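FdxN element excision controlling factor XisI (Anabaena variabilis ATCC 29413, PDB 2NVM) helps control excision of the fdxN element, acting with XisF and XisH in the site-specific recombination of nitrogen-fixation genes. Local coordinates at the interface of chains A and B. Sequence-based numbering; all coordinates share one arbitrary frame. Chains: chain A/B, FdxN element excision controlling factor XisI.

The interface of chains A and B. Residues chain A 17, 47-49; chain B 49-50, 53.
A:Leu47 and A:Ile49, from strand 44-50 of one XisI-family chain, pack against the long side chain of B:Arg53 in a two-fold symmetric interface between two copies, where this strand meets the end of strand 44-50 and the following loop of the other chain; the patch recurs with the chains exchanged, and the pair may or may not be the form present in the cell. A:Leu47 runs alongside the arginine, pointing the same way, its CB 4.0 Å from B:Arg53 CD and its CD2 methyl beside NE. Extended from CG to NE, the arginine lays its aliphatic stem past the carbonyl of A:Leu47, then turns its head (chi4 78°) so that A:Ile49 CD1 sits over one guanidinium face, toward the rim. Nearby, the CG2 methyl of A:Ile48 reaches B:Asp50 CB at 3.8 Å.

Across the chains, a fairly straight hydrogen bond runs from the backbone N of A:Ile49 to B:Asp50 OD2, 2.7 Å. The amide meets this carboxylate oxygen on its anti side, 34° out of plane, leaving the syn lone pair to B:Arg53 NH1 in a salt bridge of 3.1 Å within chain B. B:Asp50 has CG opposite its own N (chi1 -170°), which carries the carboxylate toward the neighbouring strand. The backbone N of B:Arg53 donates to B:Asp50 OD1 at 3.1 Å from above the carboxylate plane, helping to fix its rotation. An alanine at B:Asp50 is likely to leave the A:Ile49 amide without this acceptor and the B:Arg53 guanidinium free to swing off A:Ile49.

At the outer end, A:Lys17 of helix 4-24 brings CE to 3.6 Å from B:Arg53 NH2; its NZ stands 4.1 Å from the same NH2, like charges near each other but not in contact.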
loop_
_atom_site.group_PDB
_atom_site.type_symbol
_atom_site.label_atom_id
_atom_site.label_comp_id
_atom_site.label_asym_id
_atom_site.label_seq_id
_atom_site.Cartn_x
_atom_site.Cartn_y
_atom_site.Cartn_z
ATOM N N LYS A 17 -2.541 -11.563 7.417
ATOM C CA LYS A 17 -3.986 -11.890 7.375
ATOM C C LYS A 17 -4.603 -12.099 8.756
ATOM O O LYS A 17 -5.723 -11.648 8.978
ATOM C CB LYS A 17 -4.279 -13.092 6.470
ATOM C CG LYS A 17 -4.120 -12.774 4.977
ATOM C CD LYS A 17 -4.110 -14.049 4.124
ATOM C CE LYS A 17 -3.730 -13.747 2.679
ATOM N NZ LYS A 17 -3.797 -14.970 1.823
ATOM N N LEU A 47 -5.970 -4.416 2.841
ATOM C CA LEU A 47 -4.844 -5.312 2.773
ATOM C C LEU A 47 -4.335 -5.233 1.324
ATOM O O LEU A 47 -5.137 -5.272 0.385
ATOM C CB LEU A 47 -5.306 -6.730 3.144
ATOM C CG LEU A 47 -4.250 -7.775 3.499
ATOM C CD1 LEU A 47 -3.414 -7.299 4.682
ATOM C CD2 LEU A 47 -4.915 -9.141 3.787
ATOM N N ILE A 48 -3.026 -5.055 1.153
ATOM C CA ILE A 48 -2.384 -4.957 -0.164
ATOM C C ILE A 48 -1.194 -5.944 -0.157
ATOM O O ILE A 48 -0.144 -5.668 0.449
ATOM C CB ILE A 48 -1.913 -3.523 -0.488
ATOM C CG1 ILE A 48 -2.921 -2.462 -0.014
ATOM C CG2 ILE A 48 -1.580 -3.409 -1.999
ATOM C CD1 ILE A 48 -2.569 -1.015 -0.470
ATOM N N ILE A 49 -1.418 -7.117 -0.754
ATOM C CA ILE A 49 -0.444 -8.205 -0.854
ATOM C C ILE A 49 0.069 -8.332 -2.297
ATOM O O ILE A 49 -0.716 -8.541 -3.209
ATOM C CB ILE A 49 -1.076 -9.526 -0.342
ATOM C CG1 ILE A 49 -1.349 -9.383 1.183
ATOM C CG2 ILE A 49 -0.153 -10.739 -0.624
ATOM C CD1 ILE A 49 -1.983 -10.539 1.805
ATOM N N ILE B 49 1.252 -3.845 -5.854
ATOM C CA ILE B 49 0.097 -4.116 -6.708
ATOM C C ILE B 49 -0.589 -5.400 -6.228
ATOM O O ILE B 49 0.047 -6.427 -6.142
ATOM C CB ILE B 49 0.535 -4.308 -8.200
ATOM C CG1 ILE B 49 1.409 -3.135 -8.704
ATOM C CG2 ILE B 49 -0.677 -4.552 -9.106
ATOM C CD1 ILE B 49 0.794 -1.790 -8.617
ATOM N N ASP B 50 -1.888 -5.310 -5.951
ATOM C CA ASP B 50 -2.715 -6.440 -5.530
ATOM C C ASP B 50 -3.944 -6.467 -6.450
ATOM O O ASP B 50 -4.919 -5.755 -6.213
ATOM C CB ASP B 50 -3.080 -6.297 -4.043
ATOM C CG ASP B 50 -3.738 -7.541 -3.455
ATOM O OD1 ASP B 50 -4.307 -8.412 -4.148
ATOM O OD2 ASP B 50 -3.644 -7.642 -2.230
ATOM N N ARG B 53 -7.304 -8.044 -4.740
ATOM C CA ARG B 53 -8.020 -7.061 -3.886
ATOM C C ARG B 53 -8.223 -5.668 -4.528
ATOM O O ARG B 53 -8.887 -4.828 -3.918
ATOM C CB ARG B 53 -7.310 -6.921 -2.537
ATOM C CG ARG B 53 -7.288 -8.221 -1.740
ATOM C CD ARG B 53 -6.492 -8.140 -0.447
ATOM N NE ARG B 53 -6.418 -9.459 0.190
ATOM C CZ ARG B 53 -5.612 -10.472 -0.163
ATOM N NH1 ARG B 53 -4.768 -10.389 -1.198
ATOM N NH2 ARG B 53 -5.670 -11.618 0.516
#